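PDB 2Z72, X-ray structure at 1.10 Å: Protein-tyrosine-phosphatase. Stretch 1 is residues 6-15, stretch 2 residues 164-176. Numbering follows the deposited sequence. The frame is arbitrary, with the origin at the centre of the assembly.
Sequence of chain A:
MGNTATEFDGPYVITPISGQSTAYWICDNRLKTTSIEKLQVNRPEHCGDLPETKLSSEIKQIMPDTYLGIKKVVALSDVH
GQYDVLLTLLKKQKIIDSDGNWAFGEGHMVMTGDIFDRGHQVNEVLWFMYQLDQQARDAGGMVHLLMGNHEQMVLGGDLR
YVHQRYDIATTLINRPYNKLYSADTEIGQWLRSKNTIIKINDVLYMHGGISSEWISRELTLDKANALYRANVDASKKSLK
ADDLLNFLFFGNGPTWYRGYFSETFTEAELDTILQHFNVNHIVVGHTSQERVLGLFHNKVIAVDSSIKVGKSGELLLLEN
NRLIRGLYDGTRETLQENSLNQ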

# COMPACT_ATOMS: atom_id res chain seq x y z
N THR A 6 -25.05 7.03 12.53
CA THR A 6 -23.87 7.85 12.78
C THR A 6 -22.62 7.04 12.49
O THR A 6 -22.61 5.83 12.27
CB THR A 6 -23.86 8.32 14.26
OG1 THR A 6 -23.84 7.04 14.95
CG2 THR A 6 -25.08 9.06 14.75
N GLU A 7 -21.52 7.79 12.47
CA GLU A 7 -20.31 7.06 12.29
C GLU A 7 -19.43 6.83 13.53
O GLU A 7 -19.44 7.56 14.51
CB GLU A 7 -19.53 7.95 11.27
CG GLU A 7 -20.40 8.46 10.13
CD GLU A 7 -20.48 7.42 9.05
OE1 GLU A 7 -19.80 6.36 9.17
OE2 GLU A 7 -21.24 7.69 8.11
N PHE A 8 -18.62 5.80 13.39
CA PHE A 8 -17.46 5.55 14.23
C PHE A 8 -16.25 5.49 13.33
O PHE A 8 -16.30 4.75 12.35
CB PHE A 8 -17.62 4.23 15.00
CG PHE A 8 -18.74 4.25 16.02
CD1 PHE A 8 -20.05 4.11 15.63
CD2 PHE A 8 -18.48 4.41 17.38
CE1 PHE A 8 -21.05 4.12 16.55
CE2 PHE A 8 -19.50 4.39 18.33
CZ PHE A 8 -20.78 4.25 17.89
N ASP A 9 -15.21 6.24 13.65
CA ASP A 9 -14.05 6.34 12.75
C ASP A 9 -12.83 6.76 13.56
O ASP A 9 -12.95 7.55 14.49
CB ASP A 9 -14.33 7.33 11.66
CG ASP A 9 -13.21 7.53 10.65
OD1 ASP A 9 -13.10 8.68 10.20
OD2 ASP A 9 -12.51 6.54 10.34
N GLY A 10 -11.69 6.29 13.16
CA GLY A 10 -10.43 6.65 13.80
C GLY A 10 -9.67 5.47 14.31
O GLY A 10 -9.99 4.32 14.01
N PRO A 11 -8.62 5.70 15.10
CA PRO A 11 -8.20 7.01 15.55
C PRO A 11 -7.33 7.74 14.54
O PRO A 11 -6.72 7.14 13.65
CB PRO A 11 -7.36 6.63 16.77
CG PRO A 11 -6.74 5.31 16.44
CD PRO A 11 -7.83 4.59 15.67
N TYR A 12 -7.32 9.06 14.68
CA TYR A 12 -6.38 9.95 14.01
C TYR A 12 -5.39 10.39 15.10
O TYR A 12 -5.78 11.05 16.05
CB TYR A 12 -7.12 11.14 13.43
CG TYR A 12 -8.13 10.76 12.37
CD1 TYR A 12 -9.45 10.45 12.67
CD2 TYR A 12 -7.75 10.66 11.03
CE1 TYR A 12 -10.36 10.12 11.68
CE2 TYR A 12 -8.64 10.32 10.08
CZ TYR A 12 -9.94 10.02 10.39
OH TYR A 12 -10.80 9.67 9.35
N VAL A 13 -4.12 9.97 14.97
CA VAL A 13 -3.14 10.16 16.01
C VAL A 13 -2.13 11.21 15.61
O VAL A 13 -1.58 11.18 14.53
CB VAL A 13 -2.43 8.81 16.35
CG1 VAL A 13 -1.29 9.05 17.32
CG2 VAL A 13 -3.39 7.78 16.87
N ILE A 14 -1.95 12.18 16.52
CA ILE A 14 -0.92 13.23 16.37
C ILE A 14 0.28 12.80 17.16
O ILE A 14 0.13 12.43 18.34
CB ILE A 14 -1.50 14.53 17.03
CG1 ILE A 14 -2.82 14.91 16.39
CG2 ILE A 14 -0.44 15.59 17.09
CD1 ILE A 14 -2.83 15.01 14.91
N THR A 15 1.46 12.82 16.58
CA THR A 15 2.70 12.43 17.24
C THR A 15 3.73 13.53 17.13
O THR A 15 4.28 13.75 16.07
CB THR A 15 3.25 11.12 16.63
OG1 THR A 15 2.31 10.09 16.95
CG2 THR A 15 4.57 10.76 17.28
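Stretch 2, residues 164-176: QRYDIATTLINRP

Stretch 2 contains a short helix, which includes residues 167 to 172, laid across the strand that carries Asp9 to Ile14. The two axes approach to 9.1 Å, and their N-to-C directions differ by 54° (signed crossing angle -54°), so the chains advance together but diverge obliquely. The register is set at two points: the CA atoms of Glu7 and Arg165 lie 7.5 Å apart, those of Asp9 and Ala169 7.4 Å apart.

Gln164 stays clear of the strand; its O accepts the backbone N of Asp167 at 3.0 Å. Arg165 does most of the polar work. Its CA-to-CB bond points toward stretch 1, and with chi1 p and chi2 t the side chain reaches the backbone there as well as the acids. NH2 donates to Glu7 OE1 at 2.7 Å, within a salt bridge, and to Phe8 O at 2.9 Å, while Arg165 NE reaches the same Glu7 OE1 at 3.0 Å. Both acceptors sit at the guanidinium edge, near its plane, where the N-H bonds point. Arg165 NH1 makes a long salt bridge to Asp9 OD2 at 3.8 Å, and a water accepts from Arg165 NH1 at 2.9 Å and lies 2.7 Å from Phe8 O.

Tyr166 starts sideways, but its ring end comes nearer: CD2 is 3.3 Å from Asp9 OD1, which lies at the ring edge, and 3.5 Å from Tyr12 OH. Asp167 is out of reach of the strand. One turn on from Arg165, Ile168 puts CG1 3.9 Å from Glu7 CG, so the carbon part of the acid is used too.

Ala169 is a close-packed position. Its CB lies 3.7 Å from Asp9 OD1, 3.6 Å from Tyr12 OH and 3.7 Å from Tyr12 CE1. Tyr12 OH donates to Asp9 OD1 at 2.6 Å, holding the two strand side chains together beside that methyl. A water extends the polar side, donating to Asp9 OD1 at 2.9 Å and to Arg165 O at 3.0 Å.

Thr170, Thr171 and Leu172 make no contact with the strand. Contact resumes four residues after Ala169, at Ile173: Ile173 CD1 packs 3.6 Å from Tyr12 CD1. Asn174 then leaves helical geometry with positive phi, and the extended Arg175 turns back toward the strand. Its NE donates to Ile173 O at 3.0 Å, and its NH1 comes within 4.0 Å of Ile14 CD1. Pro176 is out of reach. The rule is a polar clamp at the start, a small residue in the middle and an aliphatic one a turn later.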

# COMPACT_ATOMS: atom_id res chain seq x y z
N GLN A 164 -17.51 9.88 1.29
CA GLN A 164 -18.27 10.98 1.93
C GLN A 164 -18.31 10.92 3.38
O GLN A 164 -18.42 11.87 4.15
CB GLN A 164 -19.71 10.84 1.39
CG GLN A 164 -20.65 11.95 1.86
CD GLN A 164 -22.00 11.74 1.24
OE1 GLN A 164 -22.59 10.64 1.45
NE2 GLN A 164 -22.55 12.68 0.52
N ARG A 165 -18.22 9.81 4.03
CA ARG A 165 -18.29 9.49 5.46
C ARG A 165 -17.20 10.25 6.19
O ARG A 165 -17.37 10.55 7.38
CB ARG A 165 -18.25 8.04 5.92
CG ARG A 165 -16.89 7.31 5.83
CD ARG A 165 -17.02 5.81 6.06
NE ARG A 165 -17.47 5.62 7.44
CZ ARG A 165 -16.73 5.33 8.49
NH1 ARG A 165 -15.45 5.05 8.41
NH2 ARG A 165 -17.32 5.31 9.70
N TYR A 166 -16.08 10.52 5.52
CA TYR A 166 -14.94 11.16 6.18
C TYR A 166 -15.17 12.65 6.36
O TYR A 166 -14.37 13.32 7.00
CB TYR A 166 -13.60 10.83 5.46
CG TYR A 166 -13.38 9.31 5.61
CD1 TYR A 166 -13.41 8.45 4.54
CD2 TYR A 166 -13.18 8.76 6.90
CE1 TYR A 166 -13.22 7.09 4.74
CE2 TYR A 166 -13.03 7.40 7.08
CZ TYR A 166 -13.05 6.55 6.00
OH TYR A 166 -12.93 5.20 6.15
N ASP A 167 -16.30 13.14 5.84
CA ASP A 167 -16.63 14.55 6.16
C ASP A 167 -16.94 14.74 7.65
O ASP A 167 -16.84 15.84 8.16
CB ASP A 167 -17.85 15.03 5.32
CG ASP A 167 -17.65 15.18 3.87
OD1 ASP A 167 -18.63 15.46 3.12
OD2 ASP A 167 -16.50 15.06 3.39
N ILE A 168 -17.37 13.69 8.33
CA ILE A 168 -17.59 13.78 9.76
C ILE A 168 -16.28 14.09 10.46
O ILE A 168 -16.11 15.05 11.23
CB ILE A 168 -18.30 12.53 10.34
CG1 ILE A 168 -19.68 12.25 9.74
CG2 ILE A 168 -18.38 12.64 11.87
CD1 ILE A 168 -20.64 13.39 10.00
N ALA A 169 -15.23 13.30 10.17
CA ALA A 169 -13.93 13.51 10.80
C ALA A 169 -13.38 14.87 10.44
O ALA A 169 -12.85 15.57 11.32
CB ALA A 169 -12.98 12.41 10.37
N THR A 170 -13.45 15.29 9.18
CA THR A 170 -12.87 16.59 8.83
C THR A 170 -13.60 17.74 9.49
O THR A 170 -12.99 18.73 9.87
CB THR A 170 -12.74 16.79 7.31
OG1 THR A 170 -14.01 16.60 6.68
CG2 THR A 170 -11.79 15.78 6.73
N THR A 171 -14.91 17.61 9.65
CA THR A 171 -15.69 18.68 10.36
C THR A 171 -15.33 18.65 11.82
O THR A 171 -15.01 19.70 12.41
CB THR A 171 -17.18 18.47 10.11
OG1 THR A 171 -17.46 18.68 8.72
CG2 THR A 171 -17.96 19.59 10.85
N LEU A 172 -15.40 17.51 12.49
CA LEU A 172 -15.22 17.45 13.94
C LEU A 172 -13.81 17.73 14.40
O LEU A 172 -13.63 18.38 15.42
CB LEU A 172 -15.70 16.10 14.48
CG LEU A 172 -17.20 15.86 14.37
CD1 LEU A 172 -17.53 14.47 14.84
CD2 LEU A 172 -18.00 16.90 15.20
N ILE A 173 -12.85 17.30 13.62
CA ILE A 173 -11.43 17.58 13.91
C ILE A 173 -10.99 18.90 13.31
O ILE A 173 -9.86 19.42 13.52
CB ILE A 173 -10.56 16.39 13.49
CG1 ILE A 173 -11.01 15.11 14.17
CG2 ILE A 173 -9.08 16.57 13.78
CD1 ILE A 173 -10.48 13.81 13.60
N ASN A 174 -11.88 19.49 12.52
CA ASN A 174 -11.69 20.79 11.97
C ASN A 174 -10.41 20.97 11.18
O ASN A 174 -9.63 21.90 11.35
CB ASN A 174 -11.82 21.86 13.12
CG ASN A 174 -12.06 23.22 12.56
OD1 ASN A 174 -12.55 23.43 11.46
ND2 ASN A 174 -11.71 24.20 13.39
N ARG A 175 -10.21 20.04 10.26
CA ARG A 175 -9.11 20.15 9.31
C ARG A 175 -9.44 19.31 8.10
O ARG A 175 -10.19 18.33 8.22
CB ARG A 175 -7.81 19.81 9.92
CG ARG A 175 -7.73 18.41 10.36
CD ARG A 175 -6.59 18.33 11.38
NE ARG A 175 -6.99 18.77 12.72
CZ ARG A 175 -6.26 18.65 13.82
NH1 ARG A 175 -5.05 18.10 13.75
NH2 ARG A 175 -6.73 19.08 14.98
N PRO A 176 -8.87 19.72 6.98
CA PRO A 176 -9.18 18.98 5.74
C PRO A 176 -8.55 17.61 5.73
O PRO A 176 -7.62 17.28 6.49
CB PRO A 176 -8.63 19.85 4.62
CG PRO A 176 -7.57 20.65 5.26
CD PRO A 176 -8.00 20.89 6.68
O HOH W 1 -20.73 5.70 6.46
O HOH W 2 -14.80 3.23 10.62
O HOH W 3 -12.22 4.32 8.65
O HOH W 4 -15.42 10.31 9.70